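Deoxyribodipyrimidine photo-lyase (Oryza sativa Japonica Group, PDB 3UMV) uses near-ultraviolet and blue light, with FAD as cofactor, to split cyclobutane pyrimidine dimers in DNA back into pyrimidines, repairing UV damage. Local coordinates at residues F137-P142 with L326-C331; Q165-A168 with P173-T176; K304-H307 with S312-A315; L50-A55 with A295-L300. All blocks are in the same frame, centred on the assembly; numbering follows the deposited sequence.

Contact 1: residues F137-P142 with L326-C331; sequences FSPLRP and LADNFC
F137 and P139, in the loop between strand 132-135 and helix 141-157 of the photolyase α/β domain, meet D328 and C331 on helix 310-333, which carries residues assigned by similarity to FAD binding, L326 and A327 among them. The contact is a buried interface between the α/β domain and the helical, flavin-binding domain. The CA of P139 lies 5.7 Å from the CA of C331, and its ring packs against D328 and C331, side chains three residues apart. CG of P139 touches CB of C331 at 3.9 Å, an apolar contact. The same CG of P139 is 3.7 Å from OD2 of D328, and the two side chains cross at about a right angle. The carboxylate also reaches F137, whose CE1 is 3.4 Å from OD1 of D328; this oxygen lies at the ring edge, near its plane, while the ring and carboxylate planes stand 76° apart. With CG anti to the backbone N (chi1 168°), F137 presents that edge to the acid. The charge of D328 is met elsewhere: OD1 forms a salt bridge with R46 and accepts from N170. A water completes the interface, donating to O of P139 at 2.6 Å and to O of C331 at 2.8 Å, so two main-chain carbonyls are bridged where no direct hydrogen bond joins the segments. Beyond the contact, P431 of helix 431-442 touches both P139 and D328, Y332 of helix 310-333 meets the F137 ring, and helix 185-193 packs through F188 on L326 and N329.

Contact 2: residues Q165-A168 with P173-T176; sequences QVDA and PVWT
D167, just beyond strand 162-166 of the parallel part of the α/β-domain sheet, grips V174 at the start of the short helix 174-177. This is the tight part of the contact: N of V174 donates to OD2 of D167 at 2.9 Å with an N-H...O angle of 152°, using the anti lone pair of that oxygen. OD2 also lies 3.6 Å from CA of P173 and 3.7 Å from CB of V174, so the oxygen packs closely against P173 and V174 as well. CG of D167 stands anti to the backbone N (chi1 -172°), which extends the acid toward V174. Its other oxygen accepts from N of H169, as in an Asx turn, and OD2 takes a second bond from N170. The W175 side is looser and partly exposed. Its six-membered ring approaches at a slant, with CZ2 4.1 Å from CB of D167 and CZ3 3.7 Å from OE1 of Q165; the amide and indole planes are 34° apart. No hydrogen bond joins these two side chains. Q165 spends OE1 on R27 and NE2 on O of D136, while NE1 of W175 donates to O of S24. An alanine in place of D167 would probably leave N of V174 and N of H169 without these acceptors and take one of two from the N170 amide, freeing the turn between the segments to shift. The chemistry thus implies a turn fixed by one buried carboxylate bonded mainly to main-chain N-H groups, with only van der Waals packing between the segments on the W175 side.

Contact 3: residues K304-H307 with S312-A315; sequences KCRH and SVDA
R306 and V313 bring their backbones closest, CA to CA 5.4 Å, where the chain leaves helix 295-305 and runs through a short connection into helix 310-333. Residues 312-315 are regular helix, whereas 304-305 form the weakly bonded end of helix 295-305, and no main-chain hydrogen bond spans the two segments. R306 supplies most of its segment's contact. Its CG lies 3.5 Å from CG1 of V313, so the aliphatic part of the arginine packs on the valine; on the other branch of V313, CG2 is 4.4 Å from SG of C305. These two helices follow each other in the helical FAD-binding domain, and L320, farther along helix 310-333, belongs to the flavin site by similarity; the side chain of V313 is about 12 Å from the FAD. The chain of R306 bends at chi2 (-93°), where it lies on V313, and then runs straight at chi3, which carries its guanidinium to D314. The grip is side-on and bidentate: NE gives a 3.0 Å bond to OD2 of D314, and NH2 gives a 2.8 Å bond to OD1. Both are nearly straight, at 171° and 174°. The oxygens lie in the guanidinium plane and are met on their syn sides, though from somewhat outside the carboxylate plane, because the guanidinium and carboxylate planes are tilted against each other. OD1 of D314 has a long, weak ion pair with K311 as well. Preceding V313, S312 is a known phosphorylation site; unmodified here, its OG is hydrogen-bonded with O of K266.

Contact 4: residues L50-A55 with A295-L300; sequences LADNWA and AQRCAL
D52, in the loop just before helix 54-66, and W54, in its first turn, reach R297 and Q296 on the first turn of helix 295-305, tying the α/β domain to the helical domain. R297 leaves its helix with CG anti to the backbone N, then bends at chi2 and chi3 (each 55°), turning its NE edge to D52. D52 has CG anti to its carbonyl carbon (chi1 -58°), which turns its carboxylate to R297. NE bonds OD1 of D52 at 2.9 Å and NH1 bonds OD2 at 2.9 Å, a side-on bidentate salt bridge. The oxygens lie in the guanidinium plane, but the nitrogens come from above the carboxylate plane. An alanine here would probably leave D52 without its bidentate mate and take a positive partner from E202 and E301, which share NH2 of R297. Q296, extended beyond CG, brings OE1 within 3.0 Å of NE1 of W54. That bond lies in the indole plane, fairly straight at 166°, yet meets the amide from above the carbonyl plane. NE2 of Q296 goes to O of V201, fixing the amide's rotation, and F203 stacks on the indole. CD1 of L300 sits 3.9 Å above one guanidinium face of R297, toward its rim.

Contacts 1 and 2 are buried, whereas 3 and 4 are partly exposed, and the chemistry changes accordingly: proline packing with a water bridge in contact 1, a carboxylate holding main-chain N-H in contact 2, and bidentate arginine-aspartate bridges in contacts 3 and 4, contact 4 adding a buried indole-amide bond. Contacts 1 and 4 both join the α/β domain to the flavin-binding helices, their segments alternating along the chain; contacts 2 and 3 each join segments close in sequence. Contact 2 touches contacts 1 and 4, F137 CZ lying 3.5 Å from V174 CG1 and V166 CG1 3.7 Å from A55 N. Contact 3 shares helix 310-333 with contact 1 and helix 295-305 with contact 4.

Contact 1: residues F137-P142 with L326-C331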
loop_
_atom_site.group_PDB
_atom_site.type_symbol
_atom_site.label_atom_id
_atom_site.label_comp_id
_atom_site.label_asym_id
_atom_site.label_seq_id
_atom_site.Cartn_x
_atom_site.Cartn_y
_atom_site.Cartn_z
ATOM N N PHE A 137 3.177 -1.613 -11.126
ATOM C CA PHE A 137 3.583 -0.245 -10.810
ATOM C C PHE A 137 3.523 0.134 -9.345
ATOM O O PHE A 137 2.522 -0.108 -8.667
ATOM C CB PHE A 137 2.734 0.787 -11.570
ATOM C CG PHE A 137 2.917 2.187 -11.052
ATOM C CD1 PHE A 137 2.016 2.726 -10.146
ATOM C CD2 PHE A 137 4.027 2.936 -11.419
ATOM C CE1 PHE A 137 2.201 4.021 -9.639
ATOM C CE2 PHE A 137 4.228 4.220 -10.917
ATOM C CZ PHE A 137 3.306 4.760 -10.013
ATOM N N SER A 138 4.602 0.753 -8.876
ATOM C CA SER A 138 4.630 1.415 -7.569
ATOM C C SER A 138 5.468 2.674 -7.687
ATOM O O SER A 138 6.482 2.673 -8.376
ATOM C CB SER A 138 5.264 0.510 -6.510
ATOM O OG SER A 138 5.574 1.279 -5.354
ATOM N N PRO A 139 5.058 3.758 -7.009
ATOM C CA PRO A 139 5.845 4.991 -7.076
ATOM C C PRO A 139 6.972 5.039 -6.044
ATOM O O PRO A 139 7.739 6.008 -6.010
ATOM C CB PRO A 139 4.805 6.078 -6.747
ATOM C CG PRO A 139 3.833 5.392 -5.828
ATOM C CD PRO A 139 3.765 3.955 -6.320
ATOM N N LEU A 140 7.070 4.034 -5.185
ATOM C CA LEU A 140 8.069 4.106 -4.115
ATOM C C LEU A 140 9.478 4.005 -4.708
ATOM O O LEU A 140 9.730 3.188 -5.601
ATOM C CB LEU A 140 7.849 2.996 -3.099
ATOM C CG LEU A 140 6.516 3.118 -2.346
ATOM C CD1 LEU A 140 6.519 2.119 -1.208
ATOM C CD2 LEU A 140 6.286 4.560 -1.822
ATOM N N ARG A 141 10.408 4.809 -4.205
ATOM C CA ARG A 141 11.708 4.881 -4.845
ATOM C C ARG A 141 12.489 3.555 -4.908
ATOM O O ARG A 141 13.126 3.289 -5.923
ATOM C CB ARG A 141 12.564 6.058 -4.331
ATOM C CG ARG A 141 13.333 5.825 -3.040
ATOM C CD ARG A 141 14.120 7.082 -2.643
ATOM N NE ARG A 141 13.267 8.267 -2.545
ATOM C CZ ARG A 141 12.720 8.711 -1.411
ATOM N NH1 ARG A 141 12.944 8.082 -0.257
ATOM N NH2 ARG A 141 11.956 9.800 -1.424
ATOM N N PRO A 142 12.446 2.711 -3.851
ATOM C CA PRO A 142 13.259 1.497 -4.040
ATOM C C PRO A 142 12.726 0.565 -5.125
ATOM O O PRO A 142 13.506 -0.185 -5.738
ATOM C CB PRO A 142 13.240 0.813 -2.663
ATOM C CG PRO A 142 12.221 1.526 -1.858
ATOM C CD PRO A 142 11.950 2.862 -2.469
ATOM N N LEU A 326 -4.711 9.533 -4.806
ATOM C CA LEU A 326 -4.038 10.811 -4.626
ATOM C C LEU A 326 -2.663 10.601 -3.992
ATOM O O LEU A 326 -1.722 11.328 -4.306
ATOM C CB LEU A 326 -4.886 11.759 -3.770
ATOM C CG LEU A 326 -4.181 13.063 -3.360
ATOM C CD1 LEU A 326 -3.838 13.954 -4.549
ATOM C CD2 LEU A 326 -5.046 13.791 -2.366
ATOM N N ALA A 327 -2.539 9.603 -3.116
ATOM C CA ALA A 327 -1.236 9.311 -2.531
ATOM C C ALA A 327 -0.259 8.781 -3.573
ATOM O O ALA A 327 0.918 9.140 -3.524
ATOM C CB ALA A 327 -1.341 8.342 -1.339
ATOM N N ASP A 328 -0.722 7.909 -4.481
ATOM C CA ASP A 328 0.137 7.464 -5.597
ATOM C C ASP A 328 0.543 8.659 -6.471
ATOM O O ASP A 328 1.700 8.797 -6.882
ATOM C CB ASP A 328 -0.516 6.363 -6.443
ATOM C CG ASP A 328 -0.023 4.959 -6.072
ATOM O OD1 ASP A 328 0.080 4.071 -6.965
ATOM O OD2 ASP A 328 0.276 4.750 -4.874
ATOM N N ASN A 329 -0.429 9.524 -6.759
ATOM C CA ASN A 329 -0.168 10.729 -7.532
ATOM C C ASN A 329 0.991 11.502 -6.916
ATOM O O ASN A 329 1.940 11.873 -7.605
ATOM C CB ASN A 329 -1.424 11.590 -7.587
ATOM C CG ASN A 329 -1.160 12.974 -8.149
ATOM O OD1 ASN A 329 -0.979 13.925 -7.397
ATOM N ND2 ASN A 329 -1.107 13.084 -9.466
ATOM N N PHE A 330 0.922 11.710 -5.605
ATOM C CA PHE A 330 1.927 12.517 -4.946
ATOM C C PHE A 330 3.296 11.862 -4.982
ATOM O O PHE A 330 4.284 12.491 -5.364
ATOM C CB PHE A 330 1.518 12.826 -3.513
ATOM C CG PHE A 330 2.550 13.600 -2.758
ATOM C CD1 PHE A 330 2.714 14.968 -2.974
ATOM C CD2 PHE A 330 3.358 12.970 -1.836
ATOM C CE1 PHE A 330 3.678 15.680 -2.274
ATOM C CE2 PHE A 330 4.327 13.696 -1.126
ATOM C CZ PHE A 330 4.479 15.033 -1.346
ATOM N N CYS A 331 3.373 10.601 -4.584
ATOM C CA CYS A 331 4.672 9.942 -4.561
ATOM C C CYS A 331 5.274 9.783 -5.971
ATOM O O CYS A 331 6.483 9.863 -6.145
ATOM C CB CYS A 331 4.602 8.601 -3.830
ATOM S SG CYS A 331 4.143 8.731 -2.092
HETATM O O HOH W 1 8.520 8.194 -7.098
#

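Contact 2: residues Q165-A168 with P173-T176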
loop_
_atom_site.group_PDB
_atom_site.type_symbol
_atom_site.label_atom_id
_atom_site.label_comp_id
_atom_site.label_asym_id
_atom_site.label_seq_id
_atom_site.Cartn_x
_atom_site.Cartn_y
_atom_site.Cartn_z
ATOM N N GLN A 165 5.277 -1.812 -18.495
ATOM C CA GLN A 165 4.778 -1.639 -17.127
ATOM C C GLN A 165 3.285 -1.345 -17.149
ATOM O O GLN A 165 2.803 -0.543 -17.944
ATOM C CB GLN A 165 5.494 -0.491 -16.432
ATOM C CG GLN A 165 4.985 -0.226 -15.018
ATOM C CD GLN A 165 5.806 0.826 -14.327
ATOM O OE1 GLN A 165 6.043 1.900 -14.876
ATOM N NE2 GLN A 165 6.255 0.523 -13.127
ATOM N N VAL A 166 2.547 -1.992 -16.261
ATOM C CA VAL A 166 1.108 -1.835 -16.226
ATOM C C VAL A 166 0.730 -1.331 -14.841
ATOM O O VAL A 166 1.196 -1.875 -13.845
ATOM C CB VAL A 166 0.405 -3.188 -16.506
ATOM C CG1 VAL A 166 -1.118 -3.037 -16.369
ATOM C CG2 VAL A 166 0.763 -3.693 -17.899
ATOM N N ASP A 167 -0.070 -0.270 -14.769
ATOM C CA ASP A 167 -0.639 0.107 -13.482
ATOM C C ASP A 167 -1.792 -0.828 -13.171
ATOM O O ASP A 167 -2.888 -0.714 -13.747
ATOM C CB ASP A 167 -1.099 1.563 -13.477
ATOM C CG ASP A 167 -1.514 2.040 -12.087
ATOM O OD1 ASP A 167 -1.778 1.201 -11.207
ATOM O OD2 ASP A 167 -1.594 3.267 -11.890
ATOM N N ALA A 168 -1.527 -1.770 -12.271
ATOM C CA ALA A 168 -2.517 -2.749 -11.845
ATOM C C ALA A 168 -3.129 -2.374 -10.502
ATOM O O ALA A 168 -4.031 -3.059 -10.022
ATOM C CB ALA A 168 -1.882 -4.145 -11.751
ATOM N N PRO A 173 -5.148 4.911 -14.273
ATOM C CA PRO A 173 -3.682 4.829 -14.331
ATOM C C PRO A 173 -3.019 6.093 -13.815
ATOM O O PRO A 173 -3.474 7.198 -14.137
ATOM C CB PRO A 173 -3.414 4.648 -15.825
ATOM C CG PRO A 173 -4.640 3.964 -16.335
ATOM C CD PRO A 173 -5.788 4.479 -15.530
ATOM N N VAL A 174 -1.970 5.933 -13.008
ATOM C CA VAL A 174 -1.327 7.070 -12.349
ATOM C C VAL A 174 -0.855 8.167 -13.328
ATOM O O VAL A 174 -0.974 9.362 -13.031
ATOM C CB VAL A 174 -0.146 6.606 -11.468
ATOM C CG1 VAL A 174 0.960 5.957 -12.338
ATOM C CG2 VAL A 174 0.406 7.786 -10.675
ATOM N N TRP A 175 -0.330 7.775 -14.487
ATOM C CA TRP A 175 0.192 8.758 -15.445
ATOM C C TRP A 175 -0.927 9.402 -16.269
ATOM O O TRP A 175 -0.721 10.414 -16.942
ATOM C CB TRP A 175 1.252 8.112 -16.361
ATOM C CG TRP A 175 0.921 6.705 -16.686
ATOM C CD1 TRP A 175 -0.091 6.265 -17.499
ATOM C CD2 TRP A 175 1.574 5.532 -16.190
ATOM N NE1 TRP A 175 -0.101 4.892 -17.545
ATOM C CE2 TRP A 175 0.907 4.417 -16.747
ATOM C CE3 TRP A 175 2.660 5.316 -15.340
ATOM C CZ2 TRP A 175 1.286 3.112 -16.470
ATOM C CZ3 TRP A 175 3.043 4.020 -15.076
ATOM C CH2 TRP A 175 2.364 2.932 -15.643
ATOM N N THR A 176 -2.121 8.824 -16.185
ATOM C CA THR A 176 -3.282 9.327 -16.904
ATOM C C THR A 176 -4.177 10.183 -16.006
ATOM O O THR A 176 -4.763 11.169 -16.457
ATOM C CB THR A 176 -4.108 8.166 -17.457
ATOM O OG1 THR A 176 -3.306 7.421 -18.379
ATOM C CG2 THR A 176 -5.352 8.672 -18.165
#

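Contact 3: residues K304-H307 with S312-A315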
loop_
_atom_site.group_PDB
_atom_site.type_symbol
_atom_site.label_atom_id
_atom_site.label_comp_id
_atom_site.label_asym_id
_atom_site.label_seq_id
_atom_site.Cartn_x
_atom_site.Cartn_y
_atom_site.Cartn_z
ATOM N N LYS A 304 -22.029 -1.898 -6.808
ATOM C CA LYS A 304 -23.149 -2.836 -6.838
ATOM C C LYS A 304 -24.033 -2.745 -5.609
ATOM O O LYS A 304 -25.162 -3.247 -5.620
ATOM C CB LYS A 304 -22.665 -4.273 -7.039
ATOM C CG LYS A 304 -22.255 -4.552 -8.467
ATOM C CD LYS A 304 -21.083 -5.505 -8.549
ATOM C CE LYS A 304 -21.504 -6.930 -8.282
ATOM N NZ LYS A 304 -20.342 -7.833 -8.500
ATOM N N CYS A 305 -23.550 -2.108 -4.547
ATOM C CA CYS A 305 -24.423 -1.949 -3.384
ATOM C C CYS A 305 -24.694 -0.490 -2.994
ATOM O O CYS A 305 -25.274 -0.214 -1.947
ATOM C CB CYS A 305 -23.947 -2.800 -2.202
ATOM S SG CYS A 305 -22.344 -2.396 -1.596
ATOM N N ARG A 306 -24.324 0.438 -3.868
ATOM C CA ARG A 306 -24.542 1.857 -3.607
ATOM C C ARG A 306 -26.014 2.206 -3.336
ATOM O O ARG A 306 -26.301 3.070 -2.504
ATOM C CB ARG A 306 -23.992 2.692 -4.764
ATOM C CG ARG A 306 -23.745 4.154 -4.434
ATOM C CD ARG A 306 -24.932 5.012 -4.767
ATOM N NE ARG A 306 -24.697 6.415 -4.452
ATOM C CZ ARG A 306 -25.585 7.387 -4.639
ATOM N NH1 ARG A 306 -26.779 7.109 -5.138
ATOM N NH2 ARG A 306 -25.278 8.640 -4.314
ATOM N N HIS A 307 -26.935 1.539 -4.031
ATOM C CA HIS A 307 -28.358 1.844 -3.925
ATOM C C HIS A 307 -28.894 1.550 -2.530
ATOM O O HIS A 307 -29.903 2.114 -2.113
ATOM C CB HIS A 307 -29.157 1.043 -4.955
ATOM C CG HIS A 307 -28.908 -0.432 -4.889
ATOM N ND1 HIS A 307 -29.890 -1.341 -4.563
ATOM C CD2 HIS A 307 -27.778 -1.152 -5.080
ATOM C CE1 HIS A 307 -29.377 -2.559 -4.564
ATOM N NE2 HIS A 307 -28.099 -2.472 -4.881
ATOM N N SER A 312 -23.006 6.256 2.582
ATOM C CA SER A 312 -21.859 5.528 3.108
ATOM C C SER A 312 -20.987 4.997 1.976
ATOM O O SER A 312 -19.760 5.069 2.033
ATOM C CB SER A 312 -22.310 4.374 3.999
ATOM O OG SER A 312 -22.939 4.863 5.170
ATOM N N VAL A 313 -21.627 4.469 0.942
ATOM C CA VAL A 313 -20.865 3.975 -0.192
ATOM C C VAL A 313 -20.098 5.104 -0.879
ATOM O O VAL A 313 -18.932 4.937 -1.213
ATOM C CB VAL A 313 -21.747 3.223 -1.197
ATOM C CG1 VAL A 313 -21.004 3.045 -2.519
ATOM C CG2 VAL A 313 -22.153 1.876 -0.615
ATOM N N ASP A 314 -20.750 6.246 -1.084
ATOM C CA ASP A 314 -20.064 7.412 -1.640
ATOM C C ASP A 314 -18.824 7.792 -0.814
ATOM O O ASP A 314 -17.763 8.089 -1.367
ATOM C CB ASP A 314 -21.020 8.603 -1.757
ATOM C CG ASP A 314 -22.029 8.439 -2.893
ATOM O OD1 ASP A 314 -22.803 9.390 -3.155
ATOM O OD2 ASP A 314 -22.033 7.367 -3.531
ATOM N N ALA A 315 -18.962 7.772 0.508
ATOM C CA ALA A 315 -17.868 8.133 1.396
ATOM C C ALA A 315 -16.737 7.105 1.335
ATOM O O ALA A 315 -15.561 7.461 1.309
ATOM C CB ALA A 315 -18.385 8.288 2.816
#

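Contact 4: residues L50-A55 with A295-L300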
loop_
_atom_site.group_PDB
_atom_site.type_symbol
_atom_site.label_atom_id
_atom_site.label_comp_id
_atom_site.label_asym_id
_atom_site.label_seq_id
_atom_site.Cartn_x
_atom_site.Cartn_y
_atom_site.Cartn_z
ATOM N N LEU A 50 -3.728 -13.219 -8.332
ATOM C CA LEU A 50 -3.965 -13.673 -9.703
ATOM C C LEU A 50 -5.261 -13.084 -10.266
ATOM O O LEU A 50 -5.354 -12.845 -11.466
ATOM C CB LEU A 50 -3.987 -15.196 -9.776
ATOM C CG LEU A 50 -2.732 -15.855 -9.213
ATOM C CD1 LEU A 50 -2.873 -17.377 -9.192
ATOM C CD2 LEU A 50 -1.514 -15.414 -10.023
ATOM N N ALA A 51 -6.251 -12.823 -9.412
ATOM C CA ALA A 51 -7.513 -12.288 -9.900
ATOM C C ALA A 51 -7.438 -10.777 -10.033
ATOM O O ALA A 51 -6.665 -10.122 -9.333
ATOM C CB ALA A 51 -8.670 -12.680 -8.979
ATOM N N ASP A 52 -8.243 -10.225 -10.930
ATOM C CA ASP A 52 -8.397 -8.769 -11.013
ATOM C C ASP A 52 -7.047 -8.035 -11.095
ATOM O O ASP A 52 -6.852 -6.985 -10.464
ATOM C CB ASP A 52 -9.159 -8.261 -9.787
ATOM C CG ASP A 52 -10.525 -8.900 -9.644
ATOM O OD1 ASP A 52 -10.979 -9.087 -8.494
ATOM O OD2 ASP A 52 -11.144 -9.215 -10.685
ATOM N N ASN A 53 -6.139 -8.563 -11.905
ATOM C CA ASN A 53 -4.788 -8.031 -11.973
ATOM C C ASN A 53 -4.453 -7.630 -13.416
ATOM O O ASN A 53 -4.173 -8.480 -14.248
ATOM C CB ASN A 53 -3.807 -9.081 -11.437
ATOM C CG ASN A 53 -2.375 -8.582 -11.411
ATOM O OD1 ASN A 53 -1.985 -7.765 -12.237
ATOM N ND2 ASN A 53 -1.590 -9.069 -10.458
ATOM N N TRP A 54 -4.487 -6.331 -13.711
ATOM C CA TRP A 54 -4.285 -5.891 -15.097
ATOM C C TRP A 54 -2.915 -6.235 -15.652
ATOM O O TRP A 54 -2.775 -6.409 -16.856
ATOM C CB TRP A 54 -4.546 -4.394 -15.283
ATOM C CG TRP A 54 -5.992 -3.991 -15.149
ATOM C CD1 TRP A 54 -6.518 -3.129 -14.227
ATOM C CD2 TRP A 54 -7.089 -4.433 -15.958
ATOM N NE1 TRP A 54 -7.875 -3.005 -14.413
ATOM C CE2 TRP A 54 -8.255 -3.810 -15.454
ATOM C CE3 TRP A 54 -7.205 -5.313 -17.039
ATOM C CZ2 TRP A 54 -9.521 -4.015 -16.021
ATOM C CZ3 TRP A 54 -8.471 -5.527 -17.597
ATOM C CH2 TRP A 54 -9.604 -4.871 -17.084
ATOM N N ALA A 55 -1.909 -6.331 -14.788
ATOM C CA ALA A 55 -0.564 -6.609 -15.266
ATOM C C ALA A 55 -0.498 -8.058 -15.736
ATOM O O ALA A 55 0.029 -8.346 -16.804
ATOM C CB ALA A 55 0.461 -6.336 -14.181
ATOM N N ALA A 295 -8.047 -2.811 -5.714
ATOM C CA ALA A 295 -8.866 -1.676 -5.272
ATOM C C ALA A 295 -10.043 -1.468 -6.226
ATOM O O ALA A 295 -11.118 -1.060 -5.796
ATOM C CB ALA A 295 -8.050 -0.411 -5.183
ATOM N N GLN A 296 -9.810 -1.728 -7.514
ATOM C CA GLN A 296 -10.853 -1.670 -8.539
ATOM C C GLN A 296 -11.951 -2.698 -8.242
ATOM O O GLN A 296 -13.141 -2.376 -8.320
ATOM C CB GLN A 296 -10.233 -1.883 -9.929
ATOM C CG GLN A 296 -11.204 -1.794 -11.093
ATOM C CD GLN A 296 -10.495 -1.588 -12.422
ATOM O OE1 GLN A 296 -9.329 -1.171 -12.473
ATOM N NE2 GLN A 296 -11.188 -1.888 -13.504
ATOM N N ARG A 297 -11.561 -3.921 -7.876
ATOM C CA ARG A 297 -12.541 -4.900 -7.389
ATOM C C ARG A 297 -13.387 -4.351 -6.232
ATOM O O ARG A 297 -14.612 -4.527 -6.212
ATOM C CB ARG A 297 -11.848 -6.193 -6.935
ATOM C CG ARG A 297 -12.770 -7.151 -6.180
ATOM C CD ARG A 297 -14.000 -7.475 -7.017
ATOM N NE ARG A 297 -13.636 -8.001 -8.326
ATOM C CZ ARG A 297 -14.448 -8.059 -9.374
ATOM N NH1 ARG A 297 -14.001 -8.555 -10.519
ATOM N NH2 ARG A 297 -15.700 -7.618 -9.283
ATOM N N CYS A 298 -12.740 -3.711 -5.257
ATOM C CA CYS A 298 -13.463 -3.184 -4.099
ATOM C C CYS A 298 -14.437 -2.084 -4.537
ATOM O O CYS A 298 -15.575 -2.011 -4.051
ATOM C CB CYS A 298 -12.478 -2.633 -3.061
ATOM S SG CYS A 298 -11.457 -3.888 -2.276
ATOM N N ALA A 299 -13.979 -1.227 -5.447
ATOM C CA ALA A 299 -14.818 -0.161 -5.998
ATOM C C ALA A 299 -16.018 -0.705 -6.784
ATOM O O ALA A 299 -17.128 -0.208 -6.633
ATOM C CB ALA A 299 -13.987 0.756 -6.886
ATOM N N LEU A 300 -15.789 -1.713 -7.620
ATOM C CA LEU A 300 -16.873 -2.325 -8.395
ATOM C C LEU A 300 -17.955 -2.904 -7.495
ATOM O O LEU A 300 -19.149 -2.770 -7.769
ATOM C CB LEU A 300 -16.333 -3.442 -9.287
ATOM C CG LEU A 300 -15.486 -3.002 -10.466
ATOM C CD1 LEU A 300 -14.677 -4.177 -10.996
ATOM C CD2 LEU A 300 -16.341 -2.374 -11.558
#